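Local coordinates for acetamidase (Bacillus halodurans, PDB 2II1), which binds calcium ions and probably hydrolyses carbon-nitrogen bonds in linear amides, at residues P130-I135 with K159-G164; M74-I79 with T166-V171. All blocks are in the same frame, centred on the assembly; numbering follows the deposited sequence.

Interaction 1: P130-I135 with K159-G164; sequences PMIGVI and KDIKPG
The carbonyl oxygen of Ile-161 is held by a single hydrogen bond across this contact: Ile-132 N donates to Ile-161 O at 2.9 Å. The bond is fairly straight, 162° at the hydrogen, and the N-H arrives nearly along the C=O axis. Ile-161 is the centre of an inverse gamma turn, and its side chain points toward residues 130-135. With CG1 beside its own N and CG2 anti to it, the two branches divide the work: Ile-161 CG2 lies 3.9 Å from Ile-132 CB, the side chains crossing at about a right angle, while Ile-161 CD1 meets Ile-135 CG2 at 4.0 Å. Met-131, modelled as selenomethionine, has CG in the crowded position between N and the carbonyl carbon (chi1 49°), and its bent chain lays SE 3.7 Å from Lys-159 CA. The lysine chain leads away from there, extended, and its NZ makes a salt bridge with Asp-270 of the second subunit. Two prolines, Pro-130 and Pro-163, meet loosely at the partly exposed end. Met-131 also packs against His-184, a calcium ligand, so the contact borders the metal site. Strand 131-136 pairs with strand 176-184 here, Ile-132 packs on Ile-82 of strand 74-84, and Ile-161 touches Leu-220 of strand 219-221.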
ATOM      1  N   PRO A 130       0.457 -13.003 -14.014  1.00 14.82           N
ATOM      2  CA  PRO A 130      -0.535 -12.456 -14.924  1.00 14.69           C
ATOM      3  C   PRO A 130      -1.676 -11.818 -14.172  1.00 14.49           C
ATOM      4  O   PRO A 130      -2.164 -12.392 -13.207  1.00 16.94           O
ATOM      5  CB  PRO A 130      -1.011 -13.675 -15.724  1.00 14.89           C
ATOM      6  CG  PRO A 130      -0.613 -14.874 -14.927  1.00 16.05           C
ATOM      7  CD  PRO A 130       0.573 -14.479 -14.126  1.00 14.39           C
HETATM    8  N   MSE A 131      -2.076 -10.641 -14.617  1.00 11.67           N
HETATM    9  CA  MSE A 131      -3.180  -9.909 -14.022  1.00 12.56           C
HETATM   10  C   MSE A 131      -3.950  -9.161 -15.112  1.00 11.26           C
HETATM   11  O   MSE A 131      -3.449  -8.975 -16.218  1.00 11.70           O
HETATM   12  CB  MSE A 131      -2.649  -8.935 -12.980  1.00 11.46           C
HETATM   13  CG  MSE A 131      -1.483  -8.104 -13.497  1.00 15.82           C
HETATM   14 SE   MSE A 131      -1.233  -6.347 -12.646  0.75 20.94          SE
HETATM   15  CE  MSE A 131      -3.002  -5.374 -13.076  1.00 17.76           C
ATOM     16  N   ILE A 132      -5.172  -8.736 -14.794  1.00 13.40           N
ATOM     17  CA  ILE A 132      -5.974  -7.908 -15.675  1.00 13.04           C
ATOM     18  C   ILE A 132      -6.001  -6.431 -15.205  1.00 11.23           C
ATOM     19  O   ILE A 132      -6.463  -6.126 -14.092  1.00 11.29           O
ATOM     20  CB  ILE A 132      -7.459  -8.389 -15.690  1.00 13.59           C
ATOM     21  CG1 ILE A 132      -7.585  -9.854 -16.037  1.00 10.99           C
ATOM     22  CG2 ILE A 132      -8.268  -7.606 -16.698  1.00  7.38           C
ATOM     23  CD1 ILE A 132      -8.933 -10.418 -15.624  1.00 10.73           C
ATOM     24  N   GLY A 133      -5.593  -5.518 -16.080  1.00  8.45           N
ATOM     25  CA  GLY A 133      -5.514  -4.106 -15.719  1.00  9.09           C
ATOM     26  C   GLY A 133      -6.811  -3.324 -15.893  1.00  8.40           C
ATOM     27  O   GLY A 133      -7.109  -2.417 -15.109  1.00 12.54           O
ATOM     28  N   VAL A 134      -7.538  -3.632 -16.951  1.00  8.70           N
ATOM     29  CA  VAL A 134      -8.771  -2.950 -17.324  1.00 10.37           C
ATOM     30  C   VAL A 134      -9.869  -3.987 -17.312  1.00  9.80           C
ATOM     31  O   VAL A 134      -9.854  -4.922 -18.111  1.00 10.53           O
ATOM     32  CB  VAL A 134      -8.694  -2.297 -18.728  1.00 11.35           C
ATOM     33  CG1 VAL A 134     -10.083  -1.919 -19.224  1.00  7.36           C
ATOM     34  CG2 VAL A 134      -7.785  -1.091 -18.700  1.00 13.58           C
ATOM     35  N   ILE A 135     -10.777  -3.846 -16.352  1.00 10.71           N
ATOM     36  CA  ILE A 135     -11.988  -4.638 -16.301  1.00 12.36           C
ATOM     37  C   ILE A 135     -13.124  -3.724 -15.825  1.00 12.26           C
ATOM     38  O   ILE A 135     -12.983  -3.059 -14.818  1.00 12.32           O
ATOM     39  CB  ILE A 135     -11.813  -5.864 -15.367  1.00 10.96           C
ATOM     40  CG1 ILE A 135     -13.000  -6.836 -15.535  1.00 16.25           C
ATOM     41  CG2 ILE A 135     -11.623  -5.427 -13.925  1.00 17.87           C
ATOM     42  CD1 ILE A 135     -12.795  -8.170 -14.888  1.00 13.63           C
ATOM     43  N   LYS A 159      -3.186  -5.455  -8.923  1.00 13.54           N
ATOM     44  CA  LYS A 159      -2.445  -6.691  -9.135  1.00 13.54           C
ATOM     45  C   LYS A 159      -3.103  -7.916  -8.510  1.00 12.16           C
ATOM     46  O   LYS A 159      -2.757  -9.056  -8.839  1.00 11.35           O
ATOM     47  CB  LYS A 159      -0.963  -6.548  -8.687  1.00 13.80           C
ATOM     48  CG  LYS A 159      -0.693  -6.704  -7.186  1.00 12.04           C
ATOM     49  CD  LYS A 159       0.792  -6.625  -6.867  1.00 13.45           C
ATOM     50  CE  LYS A 159       1.014  -6.760  -5.371  1.00 16.56           C
ATOM     51  NZ  LYS A 159       2.446  -6.780  -4.950  1.00 21.31           N
ATOM     52  N   ASP A 160      -4.061  -7.690  -7.622  1.00 13.57           N
ATOM     53  CA  ASP A 160      -4.815  -8.798  -7.029  1.00 10.96           C
ATOM     54  C   ASP A 160      -5.909  -9.315  -7.968  1.00 11.82           C
ATOM     55  O   ASP A 160      -6.520 -10.361  -7.708  1.00  9.69           O
ATOM     56  CB  ASP A 160      -5.397  -8.380  -5.673  1.00 10.82           C
ATOM     57  CG  ASP A 160      -4.323  -8.273  -4.595  1.00 14.05           C
ATOM     58  OD1 ASP A 160      -3.564  -9.239  -4.438  1.00 13.39           O
ATOM     59  OD2 ASP A 160      -4.225  -7.233  -3.909  1.00 12.86           O
ATOM     60  N   ILE A 161      -6.134  -8.611  -9.070  1.00  9.64           N
ATOM     61  CA  ILE A 161      -7.038  -9.101 -10.129  1.00 11.51           C
ATOM     62  C   ILE A 161      -6.271 -10.072 -11.018  1.00  9.65           C
ATOM     63  O   ILE A 161      -5.729  -9.700 -12.064  1.00 11.24           O
ATOM     64  CB  ILE A 161      -7.688  -7.950 -10.920  1.00 10.57           C
ATOM     65  CG1 ILE A 161      -8.432  -7.008  -9.974  1.00 15.00           C
ATOM     66  CG2 ILE A 161      -8.697  -8.479 -11.971  1.00  8.47           C
ATOM     67  CD1 ILE A 161      -9.251  -5.930 -10.700  1.00 11.60           C
ATOM     68  N   LYS A 162      -6.240 -11.317 -10.554  1.00  9.81           N
ATOM     69  CA  LYS A 162      -5.322 -12.345 -11.030  1.00  9.55           C
ATOM     70  C   LYS A 162      -6.028 -13.670 -10.933  1.00  9.24           C
ATOM     71  O   LYS A 162      -7.122 -13.735 -10.422  1.00  9.15           O
ATOM     72  CB  LYS A 162      -4.027 -12.371 -10.210  1.00  7.88           C
ATOM     73  CG  LYS A 162      -4.175 -12.794  -8.790  1.00  9.81           C
ATOM     74  CD  LYS A 162      -2.949 -12.380  -7.994  1.00 11.46           C
ATOM     75  CE  LYS A 162      -3.044 -12.856  -6.554  1.00 17.43           C
ATOM     76  NZ  LYS A 162      -3.436 -14.288  -6.423  1.00 27.94           N
ATOM     77  N   PRO A 163      -5.408 -14.739 -11.438  1.00 11.35           N
ATOM     78  CA  PRO A 163      -6.127 -15.996 -11.411  1.00 12.17           C
ATOM     79  C   PRO A 163      -6.490 -16.416  -9.992  1.00 12.41           C
ATOM     80  O   PRO A 163      -5.667 -16.266  -9.053  1.00 13.41           O
ATOM     81  CB  PRO A 163      -5.146 -16.977 -12.072  1.00 13.39           C
ATOM     82  CG  PRO A 163      -4.265 -16.156 -12.864  1.00 11.66           C
ATOM     83  CD  PRO A 163      -4.076 -14.898 -12.042  1.00 12.50           C
ATOM     84  N   GLY A 164      -7.721 -16.912  -9.839  1.00 12.99           N
ATOM     85  CA  GLY A 164      -8.238 -17.393  -8.536  1.00 11.56           C
ATOM     86  C   GLY A 164      -8.919 -16.306  -7.699  1.00 12.27           C
ATOM     87  O   GLY A 164      -9.453 -16.580  -6.609  1.00 11.53           O
TER

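Interaction 2: M74-I79 with T166-V171; sequences MLEIEI and TVYLPV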
HETATM    1  N   MSE A  74     -25.094  -6.912  -9.219  1.00 15.92           N
HETATM    2  CA  MSE A  74     -23.662  -6.892  -9.420  1.00 16.70           C
HETATM    3  C   MSE A  74     -23.232  -8.123 -10.184  1.00 15.96           C
HETATM    4  O   MSE A  74     -23.973  -9.127 -10.243  1.00 15.06           O
HETATM    5  CB  MSE A  74     -22.896  -6.734  -8.091  1.00 17.44           C
HETATM    6  CG  MSE A  74     -23.320  -7.583  -6.929  1.00 17.57           C
HETATM    7 SE   MSE A  74     -21.923  -7.547  -5.505  0.75 20.96          SE
HETATM    8  CE  MSE A  74     -22.226  -9.368  -4.778  1.00 17.14           C
ATOM      9  N   LEU A  75     -22.071  -8.038 -10.834  1.00 14.55           N
ATOM     10  CA  LEU A  75     -21.492  -9.233 -11.435  1.00 11.76           C
ATOM     11  C   LEU A  75     -20.512  -9.805 -10.457  1.00 12.69           C
ATOM     12  O   LEU A  75     -19.753  -9.059  -9.809  1.00 12.28           O
ATOM     13  CB  LEU A  75     -20.771  -8.928 -12.737  1.00 12.59           C
ATOM     14  CG  LEU A  75     -21.631  -8.531 -13.935  1.00 15.40           C
ATOM     15  CD1 LEU A  75     -20.715  -8.325 -15.098  1.00  7.09           C
ATOM     16  CD2 LEU A  75     -22.713  -9.574 -14.266  1.00 13.44           C
ATOM     17  N   GLU A  76     -20.542 -11.125 -10.347  1.00 11.03           N
ATOM     18  CA  GLU A  76     -19.546 -11.892  -9.619  1.00 13.98           C
ATOM     19  C   GLU A  76     -18.684 -12.631 -10.643  1.00 12.21           C
ATOM     20  O   GLU A  76     -19.160 -13.516 -11.336  1.00 11.38           O
ATOM     21  CB  GLU A  76     -20.219 -12.870  -8.661  1.00 15.18           C
ATOM     22  CG  GLU A  76     -19.242 -13.774  -7.943  1.00 21.25           C
ATOM     23  CD  GLU A  76     -19.929 -14.808  -7.101  1.00 18.74           C
ATOM     24  OE1 GLU A  76     -20.396 -15.807  -7.667  1.00 31.67           O
ATOM     25  OE2 GLU A  76     -20.004 -14.623  -5.883  1.00 20.25           O
ATOM     26  N   ILE A  77     -17.424 -12.238 -10.763  1.00 10.32           N
ATOM     27  CA  ILE A  77     -16.589 -12.708 -11.860  1.00 13.46           C
ATOM     28  C   ILE A  77     -15.365 -13.447 -11.333  1.00 13.15           C
ATOM     29  O   ILE A  77     -14.484 -12.862 -10.703  1.00  9.34           O
ATOM     30  CB  ILE A  77     -16.121 -11.570 -12.770  1.00 14.36           C
ATOM     31  CG1 ILE A  77     -17.333 -10.757 -13.256  1.00 17.41           C
ATOM     32  CG2 ILE A  77     -15.280 -12.175 -13.924  1.00  9.74           C
ATOM     33  CD1 ILE A  77     -17.062  -9.264 -13.499  1.00 10.21           C
ATOM     34  N   GLU A  78     -15.334 -14.742 -11.620  1.00 11.79           N
ATOM     35  CA  GLU A  78     -14.293 -15.626 -11.155  1.00 11.74           C
ATOM     36  C   GLU A  78     -13.218 -15.779 -12.226  1.00 11.63           C
ATOM     37  O   GLU A  78     -13.477 -16.311 -13.296  1.00 12.08           O
ATOM     38  CB  GLU A  78     -14.946 -16.957 -10.823  1.00 13.89           C
ATOM     39  CG  GLU A  78     -16.061 -16.781  -9.734  1.00 21.06           C
ATOM     40  CD  GLU A  78     -17.316 -17.624  -9.972  1.00 32.75           C
ATOM     41  OE1 GLU A  78     -17.363 -18.783  -9.486  1.00 27.28           O
ATOM     42  OE2 GLU A  78     -18.265 -17.109 -10.615  1.00 34.37           O
ATOM     43  N   ILE A  79     -12.021 -15.285 -11.950  1.00 13.12           N
ATOM     44  CA  ILE A  79     -10.895 -15.383 -12.911  1.00 14.50           C
ATOM     45  C   ILE A  79     -10.348 -16.808 -12.775  1.00 15.24           C
ATOM     46  O   ILE A  79      -9.729 -17.156 -11.766  1.00 13.82           O
ATOM     47  CB  ILE A  79      -9.765 -14.308 -12.680  1.00 16.61           C
ATOM     48  CG1 ILE A  79     -10.349 -12.893 -12.579  1.00 11.62           C
ATOM     49  CG2 ILE A  79      -8.734 -14.317 -13.803  1.00 12.15           C
ATOM     50  CD1 ILE A  79     -11.097 -12.402 -13.844  1.00 23.92           C
ATOM     51  N   THR A 166     -11.962 -13.510  -7.302  1.00  5.91           N
ATOM     52  CA  THR A 166     -13.308 -13.119  -7.713  1.00  6.50           C
ATOM     53  C   THR A 166     -13.429 -11.596  -7.680  1.00  7.22           C
ATOM     54  O   THR A 166     -13.107 -11.001  -6.668  1.00  8.35           O
ATOM     55  CB  THR A 166     -14.350 -13.709  -6.755  1.00  4.93           C
ATOM     56  OG1 THR A 166     -14.228 -15.134  -6.779  1.00  7.91           O
ATOM     57  CG2 THR A 166     -15.710 -13.353  -7.148  1.00  5.91           C
ATOM     58  N   VAL A 167     -13.905 -10.996  -8.782  1.00  7.54           N
ATOM     59  CA  VAL A 167     -14.054  -9.561  -8.932  1.00 10.41           C
ATOM     60  C   VAL A 167     -15.538  -9.256  -8.860  1.00 11.45           C
ATOM     61  O   VAL A 167     -16.345  -9.985  -9.432  1.00 10.41           O
ATOM     62  CB  VAL A 167     -13.563  -9.088 -10.323  1.00 10.73           C
ATOM     63  CG1 VAL A 167     -13.614  -7.552 -10.413  1.00 10.93           C
ATOM     64  CG2 VAL A 167     -12.186  -9.579 -10.579  1.00 14.69           C
ATOM     65  N   TYR A 168     -15.905  -8.183  -8.183  1.00 11.73           N
ATOM     66  CA  TYR A 168     -17.307  -7.734  -8.164  1.00 12.83           C
ATOM     67  C   TYR A 168     -17.460  -6.332  -8.768  1.00 10.56           C
ATOM     68  O   TYR A 168     -16.853  -5.409  -8.279  1.00 10.19           O
ATOM     69  CB  TYR A 168     -17.848  -7.728  -6.737  1.00 14.50           C
ATOM     70  CG  TYR A 168     -17.732  -9.059  -6.002  1.00 17.66           C
ATOM     71  CD1 TYR A 168     -16.591  -9.374  -5.281  1.00  9.76           C
ATOM     72  CD2 TYR A 168     -18.777  -9.970  -6.007  1.00 16.16           C
ATOM     73  CE1 TYR A 168     -16.472 -10.581  -4.598  1.00 22.86           C
ATOM     74  CE2 TYR A 168     -18.666 -11.193  -5.324  1.00 21.70           C
ATOM     75  CZ  TYR A 168     -17.506 -11.479  -4.626  1.00 23.58           C
ATOM     76  OH  TYR A 168     -17.384 -12.663  -3.943  1.00 31.62           O
ATOM     77  N   LEU A 169     -18.268  -6.206  -9.838  1.00 10.13           N
ATOM     78  CA  LEU A 169     -18.559  -4.917 -10.520  1.00 10.61           C
ATOM     79  C   LEU A 169     -20.064  -4.603 -10.517  1.00 11.01           C
ATOM     80  O   LEU A 169     -20.868  -5.522 -10.446  1.00 10.99           O
ATOM     81  CB  LEU A 169     -18.093  -4.955 -11.974  1.00 10.46           C
ATOM     82  CG  LEU A 169     -16.590  -5.054 -12.201  1.00 14.64           C
ATOM     83  CD1 LEU A 169     -16.323  -5.230 -13.690  1.00 11.54           C
ATOM     84  CD2 LEU A 169     -15.886  -3.818 -11.593  1.00  9.42           C
ATOM     85  N   PRO A 170     -20.444  -3.305 -10.608  1.00 10.32           N
ATOM     86  CA  PRO A 170     -21.859  -2.951 -10.615  1.00  9.77           C
ATOM     87  C   PRO A 170     -22.503  -3.269 -11.964  1.00  9.78           C
ATOM     88  O   PRO A 170     -21.838  -3.248 -13.007  1.00 12.89           O
ATOM     89  CB  PRO A 170     -21.838  -1.444 -10.371  1.00 10.07           C
ATOM     90  CG  PRO A 170     -20.554  -1.020 -10.994  1.00  6.98           C
ATOM     91  CD  PRO A 170     -19.593  -2.106 -10.738  1.00  9.15           C
ATOM     92  N   VAL A 171     -23.780  -3.595 -11.927  1.00  9.18           N
ATOM     93  CA  VAL A 171     -24.616  -3.581 -13.121  1.00 10.24           C
ATOM     94  C   VAL A 171     -25.431  -2.306 -13.032  1.00 13.35           C
ATOM     95  O   VAL A 171     -26.309  -2.181 -12.172  1.00 13.73           O
ATOM     96  CB  VAL A 171     -25.567  -4.796 -13.156  1.00 10.93           C
ATOM     97  CG1 VAL A 171     -26.588  -4.698 -14.336  1.00  7.93           C
ATOM     98  CG2 VAL A 171     -24.773  -6.044 -13.265  1.00  6.24           C
TER
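The Tyr-168 ring is flanked obliquely by Met-74, a selenomethionine, at CD2 and by Glu-76 at CE2, while Phe-215 packs edge-to-face with it. This is the side-chain layer on one face of an antiparallel strand pair, 74-79 with 166-170, within a mixed beta-sheet. Met-74 lies beside the tyrosine and points the same way; its CE sits 3.7 Å from Tyr-168 CD2, and SE is 5.1 Å from the ring centroid, an oblique Met-aromatic contact. Glu-76, with CG anti to its N (chi1 176°), runs alongside the ring too, its carboxylate plane turned 64° from it. Glu-76 CG is wedged between the ring and Thr-166, 3.6 Å from Thr-166 CG2, and OE1 is bound by Asn-208 on strand 201-210. An alanine in place of Tyr-168 removes the ring that Met-74, Glu-76 and Phe-215 pack on, and would probably loosen the positions of all three. The other face is apolar: Leu-75, Ile-77, Val-167 and Leu-169 point there, Ile-77 CD1 reaching Leu-169 CD1 at 4.1 Å, and Leu-178 of strand 176-184 packs on both. Four backbone bonds join the strands in two hydrogen-bonded pairs, Leu-75 with Leu-169 and Ile-77 with Val-167. The straightest, 168° at the hydrogen, runs from Val-167 N to Ile-77 O at 2.7 Å, and the same oxygen also receives a CA-H...O contact from Thr-166 CA.

Interaction 2 is the more completely buried, a regular strand pairing in the large mixed sheet; interaction 1 is partly buried and sets an irregular loop against a strand of another sheet, beside the calcium ions. Four backbone hydrogen bonds carry interaction 2, whereas interaction 1 has one, plus aliphatic packing. The two are directly joined, because the loop 159-164 leads straight into strand 166-170 and the apolar face of the strand pair looks onto 130-135. Ile-132 CD1 packs 3.4 Å from Ile-79 CD1, Ile-161 CG2 is 3.9 Å from Val-167 CG2, and Gly-164 N probably donates a hydrogen bond to Ile-79 O. Only interaction 1 involves the second subunit.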